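Local coordinates for protein LP04448p (Drosophila melanogaster, PDB 4QMH) that drives microtubule polymerization through an array of TOG domains, of which this one, the fourth, probably binds tubulin, at residues 133-138 with 174-179; 58-63 with 96-101; 155-160 with 195-200. One frame throughout, in Å; residues are numbered along the deposited sequence.

Contact 1: residues 133-138 with 174-179; sequences EFFESE and EDIHSM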
ATOM      1  N   GLU A 133      -6.315  -4.653  -6.239  1.00 12.84           N
ATOM      2  CA  GLU A 133      -5.833  -3.389  -6.788  1.00 14.58           C
ATOM      3  C   GLU A 133      -4.460  -2.973  -6.290  1.00  8.41           C
ATOM      4  O   GLU A 133      -3.842  -2.088  -6.895  1.00 12.00           O
ATOM      5  CB  GLU A 133      -6.833  -2.251  -6.549  1.00 18.72           C
ATOM      6  CG  GLU A 133      -8.032  -2.290  -7.474  1.00 23.88           C
ATOM      7  CD  GLU A 133      -8.980  -3.403  -7.105  1.00 28.28           C
ATOM      8  OE1 GLU A 133      -8.939  -3.859  -5.941  1.00 25.96           O
ATOM      9  OE2 GLU A 133      -9.770  -3.820  -7.968  1.00 30.83           O
ATOM     10  N   PHE A 134      -3.969  -3.587  -5.211  1.00 13.77           N
ATOM     11  CA  PHE A 134      -2.626  -3.261  -4.698  1.00  9.88           C
ATOM     12  C   PHE A 134      -1.532  -3.866  -5.572  1.00  8.99           C
ATOM     13  O   PHE A 134      -0.382  -3.413  -5.559  1.00 12.70           O
ATOM     14  CB  PHE A 134      -2.423  -3.796  -3.276  1.00  8.20           C
ATOM     15  CG  PHE A 134      -3.294  -3.144  -2.234  1.00 11.18           C
ATOM     16  CD1 PHE A 134      -3.650  -1.813  -2.333  1.00 15.49           C
ATOM     17  CD2 PHE A 134      -3.739  -3.875  -1.145  1.00  8.58           C
ATOM     18  CE1 PHE A 134      -4.450  -1.227  -1.360  1.00 14.73           C
ATOM     19  CE2 PHE A 134      -4.535  -3.294  -0.164  1.00 12.30           C
ATOM     20  CZ  PHE A 134      -4.892  -1.974  -0.277  1.00 10.22           C
ATOM     21  N   PHE A 135      -1.879  -4.930  -6.291  1.00  9.57           N
ATOM     22  CA  PHE A 135      -0.905  -5.719  -7.044  1.00 10.75           C
ATOM     23  C   PHE A 135      -0.955  -5.384  -8.530  1.00 15.63           C
ATOM     24  O   PHE A 135      -1.162  -6.248  -9.382  1.00 14.43           O
ATOM     25  CB  PHE A 135      -1.124  -7.212  -6.763  1.00 10.26           C
ATOM     26  CG  PHE A 135      -0.867  -7.575  -5.333  1.00  9.69           C
ATOM     27  CD1 PHE A 135       0.429  -7.793  -4.889  1.00  9.51           C
ATOM     28  CD2 PHE A 135      -1.904  -7.649  -4.418  1.00 10.68           C
ATOM     29  CE1 PHE A 135       0.682  -8.112  -3.550  1.00 11.53           C
ATOM     30  CE2 PHE A 135      -1.659  -7.947  -3.081  1.00 10.48           C
ATOM     31  CZ  PHE A 135      -0.355  -8.184  -2.649  1.00  8.68           C
ATOM     32  N   GLU A 136      -0.748  -4.102  -8.807  1.00 12.12           N
ATOM     33  CA  GLU A 136      -0.805  -3.545 -10.143  1.00  9.95           C
ATOM     34  C   GLU A 136       0.205  -2.418 -10.267  1.00 10.58           C
ATOM     35  O   GLU A 136       0.517  -1.734  -9.287  1.00 11.84           O
ATOM     36  CB  GLU A 136      -2.203  -2.993 -10.441  1.00 11.52           C
ATOM     37  CG  GLU A 136      -3.300  -4.050 -10.382  1.00 16.98           C
ATOM     38  CD  GLU A 136      -4.507  -3.697 -11.245  1.00 36.04           C
ATOM     39  OE1 GLU A 136      -4.443  -2.685 -11.963  1.00 36.83           O
ATOM     40  OE2 GLU A 136      -5.511  -4.435 -11.208  1.00 49.92           O
ATOM     41  N   SER A 137       0.715  -2.245 -11.481  1.00 11.57           N
ATOM     42  CA  SER A 137       1.504  -1.080 -11.859  1.00 12.69           C
ATOM     43  C   SER A 137       2.807  -0.914 -11.094  1.00 10.48           C
ATOM     44  O   SER A 137       3.376   0.174 -11.070  1.00 11.32           O
ATOM     45  CB  SER A 137       0.649   0.183 -11.746  1.00 13.59           C
ATOM     46  OG  SER A 137      -0.487   0.073 -12.584  1.00 20.86           O
ATOM     47  N   GLU A 138       3.269  -2.009 -10.493  1.00 10.55           N
ATOM     48  CA  GLU A 138       4.530  -2.043  -9.754  1.00  7.87           C
ATOM     49  C   GLU A 138       4.593  -1.045  -8.608  1.00  8.86           C
ATOM     50  O   GLU A 138       5.660  -0.554  -8.273  1.00  9.09           O
ATOM     51  CB  GLU A 138       5.732  -1.871 -10.691  1.00  9.61           C
ATOM     52  CG  GLU A 138       5.849  -3.031 -11.697  1.00 11.36           C
ATOM     53  CD  GLU A 138       7.096  -2.972 -12.584  1.00 16.65           C
ATOM     54  OE1 GLU A 138       8.009  -2.160 -12.322  1.00 17.43           O
ATOM     55  OE2 GLU A 138       7.165  -3.752 -13.560  1.00 18.45           O
ATOM     56  N   GLU A 174       2.289 -11.112 -12.826  1.00 11.74           N
ATOM     57  CA  GLU A 174       3.316 -10.254 -13.383  1.00  9.51           C
ATOM     58  C   GLU A 174       3.781  -9.240 -12.345  1.00  9.69           C
ATOM     59  O   GLU A 174       4.965  -8.904 -12.289  1.00 11.82           O
ATOM     60  CB  GLU A 174       2.792  -9.523 -14.621  1.00 18.13           C
ATOM     61  CG  GLU A 174       3.823  -8.611 -15.275  1.00 23.37           C
ATOM     62  CD  GLU A 174       5.123  -9.313 -15.641  1.00 25.63           C
ATOM     63  OE1 GLU A 174       5.133 -10.546 -15.855  1.00 19.99           O
ATOM     64  OE2 GLU A 174       6.156  -8.618 -15.720  1.00 38.00           O
ATOM     65  N   ASP A 175       2.848  -8.723 -11.548  1.00  7.29           N
ATOM     66  CA  ASP A 175       3.239  -7.777 -10.511  1.00  7.21           C
ATOM     67  C   ASP A 175       4.089  -8.455  -9.437  1.00  8.15           C
ATOM     68  O   ASP A 175       5.059  -7.859  -8.949  1.00  9.95           O
ATOM     69  CB  ASP A 175       2.027  -7.090  -9.885  1.00 11.19           C
ATOM     70  CG  ASP A 175       2.389  -5.755  -9.261  1.00 10.13           C
ATOM     71  OD1 ASP A 175       2.738  -4.836 -10.032  1.00 11.09           O
ATOM     72  OD2 ASP A 175       2.316  -5.626  -8.022  1.00 11.53           O
ATOM     73  N   ILE A 176       3.737  -9.683  -9.059  1.00  8.94           N
ATOM     74  CA  ILE A 176       4.613 -10.446  -8.152  1.00  8.14           C
ATOM     75  C   ILE A 176       6.009 -10.651  -8.770  1.00 11.57           C
ATOM     76  O   ILE A 176       7.030 -10.491  -8.099  1.00 11.01           O
ATOM     77  CB  ILE A 176       3.983 -11.788  -7.730  1.00 10.84           C
ATOM     78  CG1 ILE A 176       2.620 -11.565  -7.065  1.00 11.07           C
ATOM     79  CG2 ILE A 176       4.919 -12.560  -6.801  1.00 16.97           C
ATOM     80  CD1 ILE A 176       2.659 -10.634  -5.874  1.00 17.88           C
ATOM     81  N   HIS A 177       6.069 -10.984 -10.059  1.00 12.39           N
ATOM     82  CA  HIS A 177       7.362 -11.080 -10.735  1.00 11.34           C
ATOM     83  C   HIS A 177       8.218  -9.821 -10.536  1.00 10.83           C
ATOM     84  O   HIS A 177       9.432  -9.907 -10.384  1.00 14.52           O
ATOM     85  CB  HIS A 177       7.192 -11.332 -12.237  1.00 11.73           C
ATOM     86  CG  HIS A 177       7.111 -12.779 -12.614  1.00 17.39           C
ATOM     87  ND1 HIS A 177       8.224 -13.588 -12.711  1.00 14.20           N
ATOM     88  CD2 HIS A 177       6.052 -13.553 -12.948  1.00 20.03           C
ATOM     89  CE1 HIS A 177       7.851 -14.801 -13.078  1.00 18.02           C
ATOM     90  NE2 HIS A 177       6.538 -14.808 -13.226  1.00 17.54           N
ATOM     91  N   SER A 178       7.585  -8.649 -10.550  1.00 11.34           N
ATOM     92  CA  SER A 178       8.323  -7.401 -10.419  1.00 10.44           C
ATOM     93  C   SER A 178       8.992  -7.260  -9.049  1.00 10.47           C
ATOM     94  O   SER A 178       9.923  -6.472  -8.895  1.00 13.71           O
ATOM     95  CB  SER A 178       7.423  -6.192 -10.704  1.00  9.34           C
ATOM     96  OG  SER A 178       6.519  -5.961  -9.635  1.00  9.80           O
ATOM     97  N   MET A 179       8.526  -8.035  -8.073  1.00 10.92           N
ATOM     98  CA  MET A 179       9.082  -7.985  -6.720  1.00  6.84           C
ATOM     99  C   MET A 179      10.304  -8.881  -6.588  1.00  8.51           C
ATOM    100  O   MET A 179      11.094  -8.742  -5.658  1.00 10.32           O
ATOM    101  CB  MET A 179       8.041  -8.417  -5.699  1.00  8.57           C
ATOM    102  CG  MET A 179       6.763  -7.600  -5.756  1.00  6.90           C
ATOM    103  SD  MET A 179       5.544  -8.293  -4.637  1.00 10.55           S
ATOM    104  CE  MET A 179       4.136  -7.325  -5.184  1.00  9.82           C
TER
HETATM  105  O   HOH W   1       2.159  -3.259  -6.736  1.00  8.13           O
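Asp175, on helix 173-186, reaches over to Phe135 and Glu138 in the loop that joins helix 112-129 to helix 139-145. Its CB lies 3.3 Å from Phe135 O. CG stands anti to the backbone N (chi1 -156°) and comes within 3.4 Å of Phe135 C. The two oxygens then take different partners. OD1 accepts a hydrogen bond from Glu138 N at 2.9 Å, on its syn lone pair. The bond is bent, with an N-H...O angle of 142°. A water lies 2.7 Å from OD2 and can donate to it or to Phe134 O. OD1 thus takes the N-H of Glu138, the N-cap residue of helix 139-145, while OD2 faces Phe134 O through the water.

Around the Phe135 ring the contact is apolar. Phe135 CD1 is 3.7 Å from Ile176 CD1. Met179 CE meets the same ring at its edge, and the two side chains cross at about a right angle. Leu163 and Ile140 add to this buried patch. Near the surface, Glu138 CG passes 3.6 Å from Ser178 OG. An alanine in place of Asp175 would probably leave Glu138 N without its acceptor and the water without one possible partner, so that the loop could shift. The N-H, the water and the helix start would probably favour the charged form of the carboxylate, with burial and the carboxylate of Glu138 working the other way.

Contact 2: residues 58-63 with 96-101; sequences LAPALA and VRNLFP
Ala59, Leu62 and Ala63 of helix 58-66 pack on Asn98 and Leu99 of helix 96-106. These are neighbouring helices of the layered alpha-solenoid of the TOG domain, built of HEAT-like repeats. The axes of segments 58-63 and 96-101 approach to 8.4 Å and run 10° from parallel. No hydrogen bond crosses between them.

The tight part is on the inner side. Leu99 sends its CD2 branch to the other helix, where it lies 3.6 Å from Ala59 O and 3.9 Å from Leu62 CB. Ala59 O is already the acceptor of Ala63 N in its own helix, so the methyl rests on a carbonyl whose bonding is provided for. Phe125 of helix 112-129 backs Leu99, and Met26 of helix 20-26 touches Leu62. Small residues let the backbones come close: Ala63 CB is 3.4 Å from Asn98 O.

The outer side is looser and more polar. Pro60 is exposed and Asn98 partly so. With chi1 at -82°, Asn98 CG sits beside its own backbone N, and the amide lies against the start of helix 58-66. ND2 is 3.7 Å from Ala59 CB. The side chains of Asn98 and Pro60 cross obliquely, with Asn98 OD1 3.8 Å from Pro60 CG.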
ATOM      1  N   LEU A  58     -10.853  14.762  -5.462  1.00 13.83           N
ATOM      2  CA  LEU A  58     -10.355  14.627  -4.100  1.00 10.26           C
ATOM      3  C   LEU A  58      -9.184  13.647  -3.963  1.00 11.29           C
ATOM      4  O   LEU A  58      -8.281  13.881  -3.162  1.00 11.31           O
ATOM      5  CB  LEU A  58     -11.475  14.203  -3.149  1.00 14.50           C
ATOM      6  CG  LEU A  58     -11.070  14.023  -1.685  1.00  6.48           C
ATOM      7  CD1 LEU A  58     -10.541  15.352  -1.110  1.00  6.51           C
ATOM      8  CD2 LEU A  58     -12.250  13.502  -0.883  1.00  7.49           C
ATOM      9  N   ALA A  59      -9.195  12.547  -4.719  1.00 10.73           N
ATOM     10  CA  ALA A  59      -8.174  11.512  -4.517  1.00 11.48           C
ATOM     11  C   ALA A  59      -6.752  11.997  -4.794  1.00 10.94           C
ATOM     12  O   ALA A  59      -5.864  11.797  -3.973  1.00 10.23           O
ATOM     13  CB  ALA A  59      -8.500  10.221  -5.304  1.00 14.25           C
ATOM     14  N   PRO A  60      -6.526  12.657  -5.941  1.00 11.20           N
ATOM     15  CA  PRO A  60      -5.172  13.174  -6.162  1.00 14.94           C
ATOM     16  C   PRO A  60      -4.804  14.248  -5.134  1.00 12.55           C
ATOM     17  O   PRO A  60      -3.646  14.338  -4.717  1.00 12.91           O
ATOM     18  CB  PRO A  60      -5.245  13.772  -7.569  1.00 16.19           C
ATOM     19  CG  PRO A  60      -6.432  13.125  -8.215  1.00 21.80           C
ATOM     20  CD  PRO A  60      -7.402  12.847  -7.110  1.00 15.83           C
ATOM     21  N   ALA A  61      -5.792  15.029  -4.717  1.00 11.33           N
ATOM     22  CA  ALA A  61      -5.576  16.045  -3.691  1.00 10.45           C
ATOM     23  C   ALA A  61      -5.112  15.406  -2.387  1.00 11.18           C
ATOM     24  O   ALA A  61      -4.158  15.874  -1.772  1.00 10.10           O
ATOM     25  CB  ALA A  61      -6.840  16.856  -3.466  1.00  9.77           C
ATOM     26  N   LEU A  62      -5.791  14.336  -1.971  1.00  8.04           N
ATOM     27  CA  LEU A  62      -5.388  13.618  -0.759  1.00  5.36           C
ATOM     28  C   LEU A  62      -4.024  12.959  -0.894  1.00  7.50           C
ATOM     29  O   LEU A  62      -3.272  12.871   0.079  1.00  8.73           O
ATOM     30  CB  LEU A  62      -6.421  12.561  -0.367  1.00  6.24           C
ATOM     31  CG  LEU A  62      -7.739  13.084   0.201  1.00  8.44           C
ATOM     32  CD1 LEU A  62      -8.702  11.933   0.422  1.00 12.37           C
ATOM     33  CD2 LEU A  62      -7.465  13.814   1.511  1.00 10.82           C
ATOM     34  N   ALA A  63      -3.709  12.493  -2.095  1.00 12.20           N
ATOM     35  CA  ALA A  63      -2.419  11.850  -2.332  1.00 12.85           C
ATOM     36  C   ALA A  63      -1.265  12.806  -1.998  1.00  9.34           C
ATOM     37  O   ALA A  63      -0.294  12.422  -1.323  1.00 11.38           O
ATOM     38  CB  ALA A  63      -2.332  11.359  -3.767  1.00 10.36           C
ATOM     39  N   VAL A  96      -7.424   3.441  -5.172  1.00  8.88           N
ATOM     40  CA  VAL A  96      -6.190   2.789  -4.740  1.00  9.01           C
ATOM     41  C   VAL A  96      -4.964   3.301  -5.507  1.00 12.61           C
ATOM     42  O   VAL A  96      -3.912   3.577  -4.920  1.00  9.22           O
ATOM     43  CB  VAL A  96      -6.325   1.245  -4.842  1.00  6.79           C
ATOM     44  CG1 VAL A  96      -4.955   0.576  -4.851  1.00 12.05           C
ATOM     45  CG2 VAL A  96      -7.185   0.729  -3.704  1.00  9.71           C
ATOM     46  N   ARG A  97      -5.099   3.462  -6.818  1.00  8.84           N
ATOM     47  CA  ARG A  97      -3.982   3.966  -7.611  1.00  9.72           C
ATOM     48  C   ARG A  97      -3.472   5.338  -7.138  1.00 12.28           C
ATOM     49  O   ARG A  97      -2.269   5.613  -7.181  1.00 10.44           O
ATOM     50  CB  ARG A  97      -4.370   3.999  -9.086  1.00 17.73           C
ATOM     51  CG  ARG A  97      -3.277   4.424 -10.012  1.00 24.04           C
ATOM     52  CD  ARG A  97      -3.749   4.318 -11.450  1.00 20.02           C
ATOM     53  NE  ARG A  97      -2.750   4.857 -12.354  1.00 23.04           N
ATOM     54  CZ  ARG A  97      -1.735   4.154 -12.828  1.00 24.66           C
ATOM     55  NH1 ARG A  97      -1.600   2.876 -12.481  1.00 16.99           N
ATOM     56  NH2 ARG A  97      -0.864   4.725 -13.647  1.00 35.26           N
ATOM     57  N   ASN A  98      -4.378   6.198  -6.673  1.00 10.61           N
ATOM     58  CA  ASN A  98      -3.966   7.492  -6.135  1.00 11.25           C
ATOM     59  C   ASN A  98      -3.366   7.411  -4.733  1.00 15.12           C
ATOM     60  O   ASN A  98      -2.362   8.061  -4.442  1.00 17.29           O
ATOM     61  CB  ASN A  98      -5.134   8.488  -6.143  1.00 13.71           C
ATOM     62  CG  ASN A  98      -5.335   9.150  -7.500  1.00 21.00           C
ATOM     63  OD1 ASN A  98      -4.477   9.900  -7.978  1.00 23.69           O
ATOM     64  ND2 ASN A  98      -6.478   8.892  -8.114  1.00 26.85           N
ATOM     65  N   LEU A  99      -3.972   6.605  -3.869  1.00  7.05           N
ATOM     66  CA  LEU A  99      -3.682   6.684  -2.439  1.00  6.44           C
ATOM     67  C   LEU A  99      -2.677   5.658  -1.943  1.00  8.60           C
ATOM     68  O   LEU A  99      -1.930   5.931  -1.014  1.00  6.87           O
ATOM     69  CB  LEU A  99      -4.962   6.545  -1.620  1.00  8.36           C
ATOM     70  CG  LEU A  99      -6.018   7.586  -1.981  1.00  7.20           C
ATOM     71  CD1 LEU A  99      -7.299   7.310  -1.198  1.00 13.22           C
ATOM     72  CD2 LEU A  99      -5.497   8.992  -1.712  1.00 10.21           C
ATOM     73  N   PHE A 100      -2.676   4.475  -2.547  1.00  6.51           N
ATOM     74  CA  PHE A 100      -1.795   3.399  -2.093  1.00  8.06           C
ATOM     75  C   PHE A 100      -0.298   3.769  -2.128  1.00  9.23           C
ATOM     76  O   PHE A 100       0.423   3.464  -1.184  1.00  7.67           O
ATOM     77  CB  PHE A 100      -2.097   2.120  -2.896  1.00  9.34           C
ATOM     78  CG  PHE A 100      -1.347   0.892  -2.444  1.00  9.07           C
ATOM     79  CD1 PHE A 100      -1.311   0.517  -1.108  1.00 10.99           C
ATOM     80  CD2 PHE A 100      -0.742   0.061  -3.383  1.00  7.02           C
ATOM     81  CE1 PHE A 100      -0.656  -0.641  -0.708  1.00  8.44           C
ATOM     82  CE2 PHE A 100      -0.075  -1.092  -2.985  1.00  7.61           C
ATOM     83  CZ  PHE A 100      -0.039  -1.443  -1.645  1.00  9.88           C
ATOM     84  N   PRO A 101       0.178   4.422  -3.205  1.00  7.54           N
ATOM     85  CA  PRO A 101       1.592   4.823  -3.168  1.00 10.02           C
ATOM     86  C   PRO A 101       1.926   5.680  -1.948  1.00  9.48           C
ATOM     87  O   PRO A 101       3.017   5.535  -1.371  1.00  8.28           O
ATOM     88  CB  PRO A 101       1.755   5.630  -4.453  1.00  8.47           C
ATOM     89  CG  PRO A 101       0.765   4.967  -5.408  1.00  9.03           C
ATOM     90  CD  PRO A 101      -0.434   4.669  -4.525  1.00  9.01           C
TER

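Contact 3: residues 155-160 with 195-200; sequences LWAWLA and RKNANE
A single water joins Ala160 and Glu200 across the contact. It donates to Glu200 O at 2.8 Å and to Ala160 O at 3.2 Å. Beside this bridge, Ala160 CB packs 3.6 Å from Glu200 O. No direct hydrogen bond joins segments 155-160 and 195-200; the water links their carbonyls.

The main apolar contact is made by Trp156. Its CG stands beside the backbone N (chi1 -76°), and the indole lies against Ala198. Ala198 CB sits over one face of the five-membered ring, 3.8 Å from its centroid and 6° off the normal, a CH-pi contact. The polar end of the indole is used elsewhere: NE1 is hydrogen-bonded to His186 ND1, and the two rings meet almost perpendicularly. Leu183 and Leu144 also touch the indole.

Helices 149-162 and 192-209 are near-parallel neighbours in the alpha-solenoid of the TOG domain. Their axes here approach to 7.9 Å and cross at 23°. Ala157, Ala160 and Ala198 present only methyl groups to the partner helix, which suits such a close approach.

Asn197 points toward helix 149-162. Its CB is 3.8 Å from Trp156 CB. Its ND2 is 3.7 Å from Ala157 CB and hydrogen-bonds to Thr153 O, one turn earlier on that helix. Asn199 N and Asn199 ND2 reach Arg195 O from opposite faces of its plane. On the solvent side, the extended chain of Glu200 carries OE2 to Lys196 NZ, and the two form a 2.8 Å salt bridge one turn apart on their own helix. NZ meets OE2 on the syn side, out of the carboxylate plane.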
ATOM      1  N   LEU A 155       7.102  -3.572   4.667  1.00  8.31           N
ATOM      2  CA  LEU A 155       6.476  -4.039   3.432  1.00  9.61           C
ATOM      3  C   LEU A 155       6.694  -5.533   3.200  1.00  9.67           C
ATOM      4  O   LEU A 155       5.769  -6.247   2.805  1.00  8.00           O
ATOM      5  CB  LEU A 155       6.943  -3.198   2.240  1.00  8.99           C
ATOM      6  CG  LEU A 155       6.176  -3.384   0.935  1.00 10.80           C
ATOM      7  CD1 LEU A 155       4.657  -3.448   1.165  1.00  8.00           C
ATOM      8  CD2 LEU A 155       6.542  -2.268  -0.034  1.00  7.02           C
ATOM      9  N   TRP A 156       7.899  -6.030   3.466  1.00  9.98           N
ATOM     10  CA  TRP A 156       8.100  -7.471   3.411  1.00  9.57           C
ATOM     11  C   TRP A 156       7.258  -8.221   4.456  1.00  9.45           C
ATOM     12  O   TRP A 156       6.786  -9.324   4.197  1.00 10.16           O
ATOM     13  CB  TRP A 156       9.583  -7.847   3.540  1.00  9.12           C
ATOM     14  CG  TRP A 156      10.377  -7.591   2.286  1.00  9.44           C
ATOM     15  CD1 TRP A 156      11.474  -6.784   2.163  1.00 12.63           C
ATOM     16  CD2 TRP A 156      10.136  -8.140   0.978  1.00  7.93           C
ATOM     17  NE1 TRP A 156      11.932  -6.804   0.871  1.00  9.92           N
ATOM     18  CE2 TRP A 156      11.126  -7.619   0.120  1.00 10.46           C
ATOM     19  CE3 TRP A 156       9.179  -9.016   0.452  1.00  8.03           C
ATOM     20  CZ2 TRP A 156      11.193  -7.946  -1.240  1.00  8.94           C
ATOM     21  CZ3 TRP A 156       9.243  -9.337  -0.895  1.00  9.07           C
ATOM     22  CH2 TRP A 156      10.245  -8.803  -1.729  1.00  8.64           C
ATOM     23  N   ALA A 157       7.064  -7.634   5.634  1.00  9.07           N
ATOM     24  CA  ALA A 157       6.246  -8.290   6.652  1.00  9.53           C
ATOM     25  C   ALA A 157       4.819  -8.390   6.147  1.00 10.35           C
ATOM     26  O   ALA A 157       4.150  -9.400   6.333  1.00 12.84           O
ATOM     27  CB  ALA A 157       6.275  -7.503   7.950  1.00 10.66           C
ATOM     28  N   TRP A 158       4.357  -7.316   5.513  1.00 11.04           N
ATOM     29  CA  TRP A 158       2.986  -7.265   5.026  1.00 10.39           C
ATOM     30  C   TRP A 158       2.793  -8.263   3.899  1.00  8.25           C
ATOM     31  O   TRP A 158       1.807  -8.989   3.874  1.00 10.20           O
ATOM     32  CB  TRP A 158       2.639  -5.848   4.575  1.00  9.46           C
ATOM     33  CG  TRP A 158       1.229  -5.678   4.061  1.00 10.46           C
ATOM     34  CD1 TRP A 158       0.100  -5.499   4.803  1.00 12.68           C
ATOM     35  CD2 TRP A 158       0.825  -5.621   2.688  1.00  8.27           C
ATOM     36  NE1 TRP A 158      -1.001  -5.347   3.972  1.00 10.93           N
ATOM     37  CE2 TRP A 158      -0.579  -5.428   2.669  1.00  9.17           C
ATOM     38  CE3 TRP A 158       1.510  -5.731   1.472  1.00 12.05           C
ATOM     39  CZ2 TRP A 158      -1.302  -5.335   1.483  1.00 12.39           C
ATOM     40  CZ3 TRP A 158       0.787  -5.646   0.293  1.00 12.46           C
ATOM     41  CH2 TRP A 158      -0.606  -5.448   0.309  1.00 13.90           C
ATOM     42  N   LEU A 159       3.741  -8.318   2.972  1.00  8.23           N
ATOM     43  CA  LEU A 159       3.645  -9.290   1.890  1.00  8.34           C
ATOM     44  C   LEU A 159       3.684 -10.713   2.434  1.00  9.31           C
ATOM     45  O   LEU A 159       2.940 -11.573   1.975  1.00 11.27           O
ATOM     46  CB  LEU A 159       4.764  -9.082   0.862  1.00  7.53           C
ATOM     47  CG  LEU A 159       4.664  -7.794   0.031  1.00  7.62           C
ATOM     48  CD1 LEU A 159       5.987  -7.494  -0.679  1.00 10.97           C
ATOM     49  CD2 LEU A 159       3.531  -7.892  -0.976  1.00  8.46           C
ATOM     50  N   ALA A 160       4.546 -10.957   3.421  1.00  9.14           N
ATOM     51  CA  ALA A 160       4.679 -12.299   3.987  1.00 10.61           C
ATOM     52  C   ALA A 160       3.389 -12.712   4.677  1.00 10.48           C
ATOM     53  O   ALA A 160       2.994 -13.880   4.653  1.00 15.70           O
ATOM     54  CB  ALA A 160       5.860 -12.353   4.976  1.00 11.86           C
ATOM     55  N   ARG A 195      16.319  -8.543   6.191  1.00 11.75           N
ATOM     56  CA  ARG A 195      16.656  -9.929   5.874  1.00 11.34           C
ATOM     57  C   ARG A 195      15.619 -10.886   6.433  1.00 14.87           C
ATOM     58  O   ARG A 195      15.127 -11.761   5.722  1.00 11.52           O
ATOM     59  CB  ARG A 195      18.032 -10.310   6.435  1.00 14.83           C
ATOM     60  CG  ARG A 195      19.219  -9.771   5.663  1.00 19.24           C
ATOM     61  CD  ARG A 195      20.506 -10.574   5.952  1.00 19.66           C
ATOM     62  NE  ARG A 195      20.818 -10.689   7.379  1.00 24.46           N
ATOM     63  CZ  ARG A 195      21.414  -9.746   8.107  1.00 19.56           C
ATOM     64  NH1 ARG A 195      21.756  -8.590   7.560  1.00 20.21           N
ATOM     65  NH2 ARG A 195      21.660  -9.957   9.396  1.00 26.17           N
ATOM     66  N   LYS A 196      15.297 -10.731   7.712  1.00 11.32           N
ATOM     67  CA  LYS A 196      14.345 -11.627   8.357  1.00 11.55           C
ATOM     68  C   LYS A 196      13.001 -11.601   7.640  1.00 15.54           C
ATOM     69  O   LYS A 196      12.432 -12.643   7.313  1.00 14.55           O
ATOM     70  CB  LYS A 196      14.169 -11.263   9.838  1.00 12.03           C
ATOM     71  CG  LYS A 196      13.072 -12.046  10.535  1.00 15.64           C
ATOM     72  CD  LYS A 196      13.044 -11.708  12.026  1.00 18.50           C
ATOM     73  CE  LYS A 196      11.990 -12.520  12.763  1.00 25.02           C
ATOM     74  NZ  LYS A 196      10.615 -12.132  12.352  1.00 25.21           N
ATOM     75  N   ASN A 197      12.494 -10.405   7.379  1.00  9.81           N
ATOM     76  CA  ASN A 197      11.171 -10.280   6.801  1.00 10.10           C
ATOM     77  C   ASN A 197      11.137 -10.698   5.320  1.00  8.16           C
ATOM     78  O   ASN A 197      10.167 -11.300   4.865  1.00 13.18           O
ATOM     79  CB  ASN A 197      10.630  -8.864   7.015  1.00 10.95           C
ATOM     80  CG  ASN A 197      10.327  -8.584   8.479  1.00 13.44           C
ATOM     81  OD1 ASN A 197      10.501  -9.457   9.331  1.00 17.93           O
ATOM     82  ND2 ASN A 197       9.868  -7.374   8.779  1.00 12.79           N
ATOM     83  N   ALA A 198      12.190 -10.391   4.572  1.00  9.04           N
ATOM     84  CA  ALA A 198      12.221 -10.821   3.168  1.00  8.80           C
ATOM     85  C   ALA A 198      12.270 -12.353   3.059  1.00 12.81           C
ATOM     86  O   ALA A 198      11.576 -12.966   2.226  1.00 11.33           O
ATOM     87  CB  ALA A 198      13.375 -10.160   2.424  1.00 10.10           C
ATOM     88  N   ASN A 199      13.057 -12.991   3.916  1.00 12.18           N
ATOM     89  CA  ASN A 199      13.070 -14.448   3.934  1.00  8.83           C
ATOM     90  C   ASN A 199      11.698 -15.029   4.244  1.00 13.62           C
ATOM     91  O   ASN A 199      11.289 -16.032   3.646  1.00 13.54           O
ATOM     92  CB  ASN A 199      14.131 -14.979   4.901  1.00  9.40           C
ATOM     93  CG  ASN A 199      15.512 -15.009   4.280  1.00 16.10           C
ATOM     94  OD1 ASN A 199      15.844 -15.920   3.520  1.00 14.80           O
ATOM     95  ND2 ASN A 199      16.324 -13.999   4.584  1.00 17.07           N
ATOM     96  N   GLU A 200      10.981 -14.394   5.164  1.00 13.55           N
ATOM     97  CA  GLU A 200       9.644 -14.852   5.529  1.00 12.26           C
ATOM     98  C   GLU A 200       8.656 -14.700   4.381  1.00 13.11           C
ATOM     99  O   GLU A 200       7.639 -15.378   4.346  1.00 13.77           O
ATOM    100  CB  GLU A 200       9.143 -14.119   6.773  1.00 15.00           C
ATOM    101  CG  GLU A 200       9.953 -14.460   8.012  1.00 19.71           C
ATOM    102  CD  GLU A 200       9.383 -13.853   9.270  1.00 26.53           C
ATOM    103  OE1 GLU A 200       8.292 -13.242   9.200  1.00 31.13           O
ATOM    104  OE2 GLU A 200      10.028 -14.001  10.330  1.00 27.13           O
TER
HETATM  105  O   HOH W   2       5.144 -15.654   3.182  1.00 14.03           O

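Contact 1 lies between the other two along the solenoid. Its centre is 18 Å from that of contact 2 and 16 Å from that of contact 3. Contacts 2 and 3 are 25 Å apart between centres and do not touch. Aromatic residues join the three. Phe134 of contact 1 stacks on Phe100 of contact 2. Phe134 CD2 is also 3.8 Å from Trp158 CH2 of contact 3. Phe135 CE1 also lies 3.8 Å from Leu159 CD2. Contact 2 closes in the chain before the others open, whereas the segments of contacts 1 and 3 alternate. The assembly is a single chain, so no tubulin contact can be related to them here.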